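Local coordinates for capsule biosynthesis protein CapD proenzyme (Bacillus anthracis, PDB 3G9K), which cleaves the poly-gamma-D-glutamate capsule and links it by an amide bond to meso-diaminopimelic acid of peptidoglycan, at residues Leu245-Lys250 / Lys298-Lys303; Phe81-Glu86 / Pro238-Val243; Arg85-Tyr90 / Ile99-Phe104. All coordinates share one frame; numbering follows the deposited sequence.

Contacts 2 and 3 start from the same stretch of the larger chain of the two-chain enzyme, and contact 1 follows later in the sequence. Contacts 2 and 3 share R85 and E86, and their centres are about 13 Å apart; they also touch where Y84 CB meets G103 O at 3.4 Å. Contact 1 lies about 17 Å from contact 2, centre to centre, and both use helix 242-254; V300 CG1 packs on V243 CA at 3.8 Å. Contacts 1 and 3 do not touch, with nearest atoms about 15 Å apart. All three border the partner CapD chain, which in this family carries the N-terminal nucleophile; it makes polar contacts in contacts 2 and 3 and packs against helix 242-254 in contact 1.

Contact 1 (Leu245-Lys250 / Lys298-Lys303); sequences LLQMLK and KMVSDK
Two bends shape the K250 side chain, chi3 of 77° placing CE and chi4 of 76° placing NZ, and bring its ammonium to D302; the Q247 chain, extended beyond CG, carries its carboxamide to the backbone of M299. K250 NZ forms a salt bridge with D302 OD1 at 2.7 Å, meeting the carboxylate on its syn side but well out of its plane, with the two side chains crossing at about a right angle. NZ also donates to N227 O and to a water at 3.0 Å, so three oxygens grip it, which would be expected to keep the lysine protonated. The same water donates to V300 O at 2.6 Å, and K250 CD rests on that carbonyl oxygen at 3.2 Å. One helical turn earlier, Q247 NE2 donates to M299 O at 2.9 Å with an N-H...O angle of 168°; the oxygen lies almost in the amide plane of Q247, while NE2 is tilted from the carbonyl plane of M299. To one side of the two polar links, L246 crosses V300 at about a right angle, and its CD1 lies 3.6 Å from V300 CB and touches both valine methyls. S301 N-caps helix 302-306: its OG accepts from Y304 N and donates to K298 O at 2.8 Å. Helix 242-254 is thereby joined to the turn between helices 296-299 and 302-306, with V224 of strand 219-228 against V300 and D281 of helix 264-284 against Q247 and selenomethionine M299.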
loop_
_atom_site.group_PDB
_atom_site.type_symbol
_atom_site.label_atom_id
_atom_site.label_comp_id
_atom_site.label_asym_id
_atom_site.label_seq_id
_atom_site.Cartn_x
_atom_site.Cartn_y
_atom_site.Cartn_z
ATOM N N LEU A 245 -11.028 -6.745 -5.895
ATOM C CA LEU A 245 -10.118 -6.545 -7.024
ATOM C C LEU A 245 -10.179 -7.714 -7.988
ATOM O O LEU A 245 -10.299 -7.518 -9.198
ATOM C CB LEU A 245 -8.681 -6.363 -6.514
ATOM C CG LEU A 245 -7.559 -6.463 -7.541
ATOM C CD1 LEU A 245 -7.762 -5.537 -8.749
ATOM C CD2 LEU A 245 -6.231 -6.171 -6.810
ATOM N N LEU A 246 -10.149 -8.935 -7.452
ATOM C CA LEU A 246 -10.170 -10.136 -8.290
ATOM C C LEU A 246 -11.519 -10.375 -9.023
ATOM O O LEU A 246 -11.545 -10.811 -10.167
ATOM C CB LEU A 246 -9.853 -11.370 -7.437
ATOM C CG LEU A 246 -8.915 -12.428 -8.008
ATOM C CD1 LEU A 246 -9.002 -13.720 -7.194
ATOM C CD2 LEU A 246 -9.033 -12.653 -9.489
ATOM N N GLN A 247 -12.620 -10.137 -8.330
ATOM C CA GLN A 247 -13.927 -10.067 -8.971
ATOM C C GLN A 247 -13.957 -9.111 -10.177
ATOM O O GLN A 247 -14.451 -9.476 -11.259
ATOM C CB GLN A 247 -14.985 -9.613 -7.958
ATOM C CG GLN A 247 -15.317 -10.647 -6.910
ATOM C CD GLN A 247 -16.261 -10.120 -5.841
ATOM O OE1 GLN A 247 -16.424 -8.903 -5.675
ATOM N NE2 GLN A 247 -16.915 -11.051 -5.110
HETATM N N MSE A 248 -13.453 -7.924 -9.976
HETATM C CA MSE A 248 -13.383 -6.920 -11.037
HETATM C C MSE A 248 -12.491 -7.350 -12.207
HETATM O O MSE A 248 -12.849 -7.140 -13.367
HETATM C CB MSE A 248 -12.928 -5.573 -10.486
HETATM C CG MSE A 248 -13.981 -4.839 -9.678
HETATM SE SE MSE A 248 -13.440 -3.123 -9.013
HETATM C CE MSE A 248 -12.957 -2.252 -10.661
ATOM N N LEU A 249 -11.323 -7.913 -11.893
ATOM C CA LEU A 249 -10.448 -8.452 -12.928
ATOM C C LEU A 249 -11.174 -9.545 -13.720
ATOM O O LEU A 249 -11.115 -9.551 -14.941
ATOM C CB LEU A 249 -9.159 -9.020 -12.331
ATOM C CG LEU A 249 -8.155 -8.015 -11.721
ATOM C CD1 LEU A 249 -7.082 -8.775 -10.952
ATOM C CD2 LEU A 249 -7.505 -7.086 -12.794
ATOM N N LYS A 250 -11.827 -10.466 -13.004
ATOM C CA LYS A 250 -12.521 -11.589 -13.637
ATOM C C LYS A 250 -13.742 -11.120 -14.445
ATOM O O LYS A 250 -13.936 -11.566 -15.583
ATOM C CB LYS A 250 -12.886 -12.643 -12.610
ATOM C CG LYS A 250 -11.690 -13.386 -12.051
ATOM C CD LYS A 250 -12.123 -14.466 -11.089
ATOM C CE LYS A 250 -12.672 -15.689 -11.842
ATOM N NZ LYS A 250 -11.618 -16.541 -12.469
ATOM N N LYS A 298 -14.413 -18.757 -2.560
ATOM C CA LYS A 298 -15.671 -19.007 -3.222
ATOM C C LYS A 298 -16.239 -17.694 -3.780
ATOM O O LYS A 298 -16.916 -17.694 -4.801
ATOM C CB LYS A 298 -16.636 -19.711 -2.257
ATOM C CG LYS A 298 -16.086 -21.068 -1.756
ATOM C CD LYS A 298 -16.992 -21.768 -0.713
ATOM C CE LYS A 298 -16.299 -23.011 -0.108
ATOM N NZ LYS A 298 -17.071 -24.290 -0.324
HETATM N N MSE A 299 -15.910 -16.599 -3.167
HETATM C CA MSE A 299 -16.371 -15.294 -3.646
HETATM C C MSE A 299 -15.629 -14.801 -4.904
HETATM O O MSE A 299 -16.042 -13.825 -5.529
HETATM C CB MSE A 299 -16.265 -14.255 -2.534
HETATM C CG MSE A 299 -17.213 -14.472 -1.371
HETATM SE SE MSE A 299 -17.091 -12.992 -0.111
HETATM C CE MSE A 299 -18.185 -11.693 -1.054
ATOM N N VAL A 300 -14.529 -15.434 -5.276
ATOM C CA VAL A 300 -13.742 -15.076 -6.485
ATOM C C VAL A 300 -13.734 -16.214 -7.533
ATOM O O VAL A 300 -12.980 -16.179 -8.531
ATOM C CB VAL A 300 -12.296 -14.706 -6.083
ATOM C CG1 VAL A 300 -12.301 -13.488 -5.165
ATOM C CG2 VAL A 300 -11.632 -15.885 -5.392
ATOM N N SER A 301 -14.570 -17.229 -7.292
ATOM C CA SER A 301 -14.688 -18.390 -8.171
ATOM C C SER A 301 -15.431 -18.034 -9.456
ATOM O O SER A 301 -16.304 -17.163 -9.457
ATOM C CB SER A 301 -15.453 -19.522 -7.444
ATOM O OG SER A 301 -16.813 -19.159 -7.231
ATOM N N ASP A 302 -15.105 -18.729 -10.544
ATOM C CA ASP A 302 -15.820 -18.527 -11.815
ATOM C C ASP A 302 -17.342 -18.570 -11.640
ATOM O O ASP A 302 -18.067 -17.780 -12.255
ATOM C CB ASP A 302 -15.405 -19.563 -12.865
ATOM C CG ASP A 302 -13.998 -19.349 -13.385
ATOM O OD1 ASP A 302 -13.571 -18.180 -13.485
ATOM O OD2 ASP A 302 -13.318 -20.354 -13.711
ATOM N N LYS A 303 -17.817 -19.471 -10.785
ATOM C CA LYS A 303 -19.262 -19.643 -10.595
ATOM C C LYS A 303 -19.882 -18.493 -9.808
ATOM O O LYS A 303 -21.006 -18.075 -10.087
ATOM C CB LYS A 303 -19.576 -20.996 -9.934
ATOM C CG LYS A 303 -19.736 -22.168 -10.949
ATOM C CD LYS A 303 -20.773 -23.186 -10.464
ATOM C CE LYS A 303 -20.801 -24.474 -11.304
ATOM N NZ LYS A 303 -22.021 -25.306 -11.016
HETATM O O HOH W 1 -10.968 -17.394 -9.661
#

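Contact 2 (Phe81-Glu86 / Pro238-Val243); sequences FIDYRE and PPFSGV
D83 extends from strand 79-83 toward P239 and F240, its CG anti to the backbone N (chi1 -178°). Its CB heads for the 238-243 segment, and CG then meets the rim of the F240 ring in its plane, 3.8 Å from CE2, with the carboxylate turned almost perpendicular to the ring. OD1 also lies near F240 CE2, but its polar partners are elsewhere: it accepts from R85 N at 3.0 Å, nearly in line with its C-O bond, and forms a salt bridge with R55 of the partner CapD chain. The other branch, OD2, meets P239 tip to tip, 3.3 Å from its CD, and pairs with R221. Two arginines from different chains thus balance one buried carboxylate and probably keep it ionised. F81, two residues earlier on the same strand, supplies a T-shaped stack: its edge points into one face of F240, centroids 4.8 Å apart and planes at 72°. F81 CZ sits over the centre of that face, 3.5 Å above the plane, and CE2 approaches F240 CE2 at 3.6 Å. M60 of the partner chain also packs on F240. The D83-R85 bond is an Asx turn just where the strand ends, and the whole joins the end of an inner strand, 79-83, of the four-stranded antiparallel sheet to the cis-proline loop before helix 242-254, within a two-chain Ntn-hydrolase fold of the gamma-glutamyltransferase family.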
loop_
_atom_site.group_PDB
_atom_site.type_symbol
_atom_site.label_atom_id
_atom_site.label_comp_id
_atom_site.label_asym_id
_atom_site.label_seq_id
_atom_site.Cartn_x
_atom_site.Cartn_y
_atom_site.Cartn_z
ATOM N N PHE A 81 -0.541 -14.332 4.452
ATOM C CA PHE A 81 -0.916 -12.934 4.571
ATOM C C PHE A 81 -0.834 -12.512 6.046
ATOM O O PHE A 81 -1.465 -13.120 6.892
ATOM C CB PHE A 81 -2.332 -12.651 4.049
ATOM C CG PHE A 81 -2.655 -11.191 4.058
ATOM C CD1 PHE A 81 -2.220 -10.379 3.029
ATOM C CD2 PHE A 81 -3.300 -10.615 5.124
ATOM C CE1 PHE A 81 -2.457 -9.008 3.052
ATOM C CE2 PHE A 81 -3.537 -9.241 5.142
ATOM C CZ PHE A 81 -3.120 -8.456 4.087
ATOM N N ILE A 82 -0.013 -11.516 6.370
ATOM C CA ILE A 82 0.008 -11.014 7.738
ATOM C C ILE A 82 -0.757 -9.666 7.845
ATOM O O ILE A 82 -0.422 -8.686 7.179
ATOM C CB ILE A 82 1.420 -10.862 8.280
ATOM C CG1 ILE A 82 2.269 -12.082 7.931
ATOM C CG2 ILE A 82 1.355 -10.583 9.785
ATOM C CD1 ILE A 82 1.602 -13.375 8.300
ATOM N N ASP A 83 -1.792 -9.668 8.672
ATOM C CA ASP A 83 -2.643 -8.528 8.926
ATOM C C ASP A 83 -2.170 -7.799 10.195
ATOM O O ASP A 83 -2.390 -8.277 11.316
ATOM C CB ASP A 83 -4.096 -9.013 9.093
ATOM C CG ASP A 83 -5.088 -7.855 9.324
ATOM O OD1 ASP A 83 -4.663 -6.736 9.693
ATOM O OD2 ASP A 83 -6.298 -8.033 9.083
ATOM N N TYR A 84 -1.541 -6.633 10.023
ATOM C CA TYR A 84 -1.147 -5.786 11.155
ATOM C C TYR A 84 -1.826 -4.394 11.077
ATOM O O TYR A 84 -1.267 -3.356 11.417
ATOM C CB TYR A 84 0.388 -5.710 11.281
ATOM C CG TYR A 84 1.108 -5.434 9.950
ATOM C CD1 TYR A 84 1.503 -4.163 9.599
ATOM C CD2 TYR A 84 1.372 -6.456 9.064
ATOM C CE1 TYR A 84 2.127 -3.925 8.400
ATOM C CE2 TYR A 84 1.977 -6.226 7.869
ATOM C CZ TYR A 84 2.383 -4.955 7.544
ATOM O OH TYR A 84 2.987 -4.744 6.321
ATOM N N ARG A 85 -3.091 -4.427 10.690
ATOM C CA ARG A 85 -3.910 -3.280 10.666
ATOM C C ARG A 85 -4.232 -2.899 12.109
ATOM O O ARG A 85 -4.324 -3.781 12.981
ATOM C CB ARG A 85 -5.173 -3.625 9.884
ATOM C CG ARG A 85 -6.041 -2.468 9.575
ATOM C CD ARG A 85 -6.953 -2.784 8.378
ATOM N NE ARG A 85 -7.939 -1.726 8.181
ATOM C CZ ARG A 85 -7.659 -0.527 7.681
ATOM N NH1 ARG A 85 -6.419 -0.194 7.323
ATOM N NH2 ARG A 85 -8.638 0.352 7.530
ATOM N N GLU A 86 -4.422 -1.607 12.342
ATOM C CA GLU A 86 -4.767 -1.098 13.669
ATOM C C GLU A 86 -6.096 -1.667 14.151
ATOM O O GLU A 86 -6.952 -2.028 13.363
ATOM C CB GLU A 86 -4.816 0.430 13.711
ATOM C CG GLU A 86 -3.638 1.107 13.129
ATOM C CD GLU A 86 -3.802 1.488 11.667
ATOM O OE1 GLU A 86 -4.454 0.756 10.856
ATOM O OE2 GLU A 86 -3.233 2.552 11.323
ATOM N N PRO A 238 -10.326 -10.465 3.610
ATOM C CA PRO A 238 -11.018 -9.629 4.583
ATOM C C PRO A 238 -10.224 -9.466 5.870
ATOM O O PRO A 238 -9.621 -10.440 6.373
ATOM C CB PRO A 238 -12.335 -10.368 4.812
ATOM C CG PRO A 238 -12.588 -11.033 3.554
ATOM C CD PRO A 238 -11.248 -11.436 2.986
ATOM N N PRO A 239 -10.160 -8.229 6.385
ATOM C CA PRO A 239 -10.882 -6.998 6.015
ATOM C C PRO A 239 -10.268 -6.197 4.836
ATOM O O PRO A 239 -10.791 -5.132 4.481
ATOM C CB PRO A 239 -10.795 -6.170 7.295
ATOM C CG PRO A 239 -9.428 -6.487 7.799
ATOM C CD PRO A 239 -9.216 -7.986 7.480
ATOM N N PHE A 240 -9.212 -6.717 4.215
ATOM C CA PHE A 240 -8.636 -6.102 2.999
ATOM C C PHE A 240 -9.584 -6.401 1.823
ATOM O O PHE A 240 -10.521 -7.201 1.974
ATOM C CB PHE A 240 -7.223 -6.636 2.738
ATOM C CG PHE A 240 -6.175 -6.127 3.725
ATOM C CD1 PHE A 240 -5.240 -5.194 3.323
ATOM C CD2 PHE A 240 -6.145 -6.584 5.041
ATOM C CE1 PHE A 240 -4.268 -4.719 4.210
ATOM C CE2 PHE A 240 -5.189 -6.115 5.955
ATOM C CZ PHE A 240 -4.255 -5.176 5.533
ATOM N N SER A 241 -9.331 -5.821 0.643
ATOM C CA SER A 241 -10.265 -5.925 -0.488
ATOM C C SER A 241 -9.699 -6.613 -1.737
ATOM O O SER A 241 -9.991 -6.248 -2.853
ATOM C CB SER A 241 -10.761 -4.524 -0.821
ATOM O OG SER A 241 -11.588 -4.099 0.249
ATOM N N GLY A 242 -8.927 -7.648 -1.530
ATOM C CA GLY A 242 -8.482 -8.479 -2.635
ATOM C C GLY A 242 -9.621 -9.197 -3.345
ATOM O O GLY A 242 -9.565 -9.364 -4.551
ATOM N N VAL A 243 -10.645 -9.622 -2.608
ATOM C CA VAL A 243 -11.837 -10.223 -3.264
ATOM C C VAL A 243 -12.455 -9.270 -4.318
ATOM O O VAL A 243 -12.723 -9.662 -5.453
ATOM C CB VAL A 243 -12.921 -10.654 -2.252
ATOM C CG1 VAL A 243 -14.222 -11.008 -2.999
ATOM C CG2 VAL A 243 -12.435 -11.833 -1.377
#

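Contact 3 (Arg85-Tyr90 / Ile99-Phe104)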
loop_
_atom_site.group_PDB
_atom_site.type_symbol
_atom_site.label_atom_id
_atom_site.label_comp_id
_atom_site.label_asym_id
_atom_site.label_seq_id
_atom_site.Cartn_x
_atom_site.Cartn_y
_atom_site.Cartn_z
ATOM N N ARG A 85 -3.091 -4.427 10.690
ATOM C CA ARG A 85 -3.910 -3.280 10.666
ATOM C C ARG A 85 -4.232 -2.899 12.109
ATOM O O ARG A 85 -4.324 -3.781 12.981
ATOM C CB ARG A 85 -5.173 -3.625 9.884
ATOM C CG ARG A 85 -6.041 -2.468 9.575
ATOM C CD ARG A 85 -6.953 -2.784 8.378
ATOM N NE ARG A 85 -7.939 -1.726 8.181
ATOM C CZ ARG A 85 -7.659 -0.527 7.681
ATOM N NH1 ARG A 85 -6.419 -0.194 7.323
ATOM N NH2 ARG A 85 -8.638 0.352 7.530
ATOM N N GLU A 86 -4.422 -1.607 12.342
ATOM C CA GLU A 86 -4.767 -1.098 13.669
ATOM C C GLU A 86 -6.096 -1.667 14.151
ATOM O O GLU A 86 -6.952 -2.028 13.363
ATOM C CB GLU A 86 -4.816 0.430 13.711
ATOM C CG GLU A 86 -3.638 1.107 13.129
ATOM C CD GLU A 86 -3.802 1.488 11.667
ATOM O OE1 GLU A 86 -4.454 0.756 10.856
ATOM O OE2 GLU A 86 -3.233 2.552 11.323
ATOM N N THR A 87 -6.243 -1.757 15.466
ATOM C CA THR A 87 -7.474 -2.261 16.066
ATOM C C THR A 87 -8.151 -1.159 16.903
ATOM O O THR A 87 -7.503 -0.246 17.445
ATOM C CB THR A 87 -7.180 -3.557 16.881
ATOM O OG1 THR A 87 -6.075 -3.309 17.765
ATOM C CG2 THR A 87 -6.828 -4.718 15.920
ATOM N N THR A 88 -9.477 -1.201 16.951
ATOM C CA THR A 88 -10.219 -0.158 17.604
ATOM C C THR A 88 -10.043 -0.262 19.135
ATOM O O THR A 88 -10.104 -1.370 19.689
ATOM C CB THR A 88 -11.754 -0.185 17.213
ATOM O OG1 THR A 88 -11.903 -0.121 15.788
ATOM C CG2 THR A 88 -12.476 0.995 17.753
ATOM N N PRO A 89 -9.817 0.881 19.798
ATOM C CA PRO A 89 -9.733 0.884 21.250
ATOM C C PRO A 89 -11.139 0.829 21.851
ATOM O O PRO A 89 -12.136 0.864 21.130
ATOM C CB PRO A 89 -9.071 2.208 21.551
ATOM C CG PRO A 89 -9.514 3.098 20.463
ATOM C CD PRO A 89 -9.741 2.241 19.271
ATOM N N TYR A 90 -11.201 0.752 23.174
ATOM C CA TYR A 90 -12.486 0.704 23.864
ATOM C C TYR A 90 -13.310 1.969 23.531
ATOM O O TYR A 90 -12.809 3.116 23.705
ATOM C CB TYR A 90 -12.220 0.599 25.369
ATOM C CG TYR A 90 -13.454 0.326 26.170
ATOM C CD1 TYR A 90 -13.889 -0.963 26.358
ATOM C CD2 TYR A 90 -14.183 1.352 26.723
ATOM C CE1 TYR A 90 -15.019 -1.238 27.084
ATOM C CE2 TYR A 90 -15.344 1.080 27.458
ATOM C CZ TYR A 90 -15.738 -0.210 27.612
ATOM O OH TYR A 90 -16.859 -0.494 28.334
ATOM N N ILE A 99 -8.421 7.140 16.625
ATOM C CA ILE A 99 -7.063 6.568 16.435
ATOM C C ILE A 99 -7.107 5.110 16.847
ATOM O O ILE A 99 -7.679 4.786 17.896
ATOM C CB ILE A 99 -6.016 7.337 17.248
ATOM C CG1 ILE A 99 -5.973 8.792 16.808
ATOM C CG2 ILE A 99 -4.621 6.669 17.153
ATOM C CD1 ILE A 99 -5.120 9.714 17.651
ATOM N N GLY A 100 -6.555 4.226 16.013
ATOM C CA GLY A 100 -6.593 2.771 16.247
ATOM C C GLY A 100 -5.314 2.374 16.942
ATOM O O GLY A 100 -4.353 3.147 16.929
ATOM N N VAL A 101 -5.287 1.222 17.608
ATOM C CA VAL A 101 -4.034 0.790 18.254
ATOM C C VAL A 101 -3.058 0.429 17.121
ATOM O O VAL A 101 -3.370 -0.429 16.305
ATOM C CB VAL A 101 -4.246 -0.413 19.187
ATOM C CG1 VAL A 101 -2.899 -0.850 19.761
ATOM C CG2 VAL A 101 -5.231 -0.051 20.298
ATOM N N PRO A 102 -1.911 1.096 17.019
ATOM C CA PRO A 102 -0.987 0.801 15.875
ATOM C C PRO A 102 -0.460 -0.612 15.825
ATOM O O PRO A 102 -0.075 -1.162 16.886
ATOM C CB PRO A 102 0.143 1.817 16.092
ATOM C CG PRO A 102 -0.420 2.804 16.938
ATOM C CD PRO A 102 -1.382 2.182 17.833
ATOM N N GLY A 103 -0.473 -1.198 14.612
ATOM C CA GLY A 103 -0.065 -2.547 14.382
ATOM C C GLY A 103 1.290 -2.772 13.751
ATOM O O GLY A 103 1.809 -3.902 13.834
ATOM N N PHE A 104 1.859 -1.720 13.141
ATOM C CA PHE A 104 3.107 -1.795 12.391
ATOM C C PHE A 104 4.256 -2.538 13.144
ATOM O O PHE A 104 4.837 -3.523 12.619
ATOM C CB PHE A 104 3.562 -0.355 12.055
ATOM C CG PHE A 104 4.764 -0.291 11.161
ATOM C CD1 PHE A 104 6.056 -0.357 11.699
ATOM C CD2 PHE A 104 4.629 -0.128 9.795
ATOM C CE1 PHE A 104 7.189 -0.300 10.895
ATOM C CE2 PHE A 104 5.763 -0.072 8.970
ATOM C CZ PHE A 104 7.050 -0.141 9.548
#
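T87 and V101 pass each other obliquely, the hydroxyl OG1 of T87 lying 3.7 Å from V101 CB. With chi1 at 50°, OG1 sits between the backbone N and the carbonyl carbon of its own residue, which puts it beside the valine. E86 packs against the backbone of the other segment: its CB lies 3.1 Å from V101 O, and CG continues to P102 CA at 3.8 Å before the bend at chi2 turns the carboxylate off from the 99-104 segment. P89 uses its ring rim, CG and CD each standing 3.6 Å from I99 O. The backbones of T87 and V101 form a single antiparallel bridge, a hydrogen-bonded pair: V101 N donates to T87 O at 2.7 Å with an N-H...O angle of 169°, and T87 N donates to V101 O over a longer 3.3 Å. V101 O also receives a CA-H...O contact from E86 CA. The bridge folds back on itself the long connection between strand 79-83 and helix 104-115, part of which is not modelled, in the larger chain of this member of the gamma-glutamyltransferase family. Y216 packs on both T87 and V101, and its OH bonds to R85 O. D212 of helix 210-214 touches P89 and V101. From the partner CapD chain, N36 OD1 takes the hydrogen of G100 N, K54 O bonds to T88 OG1, and R55 packs against T87.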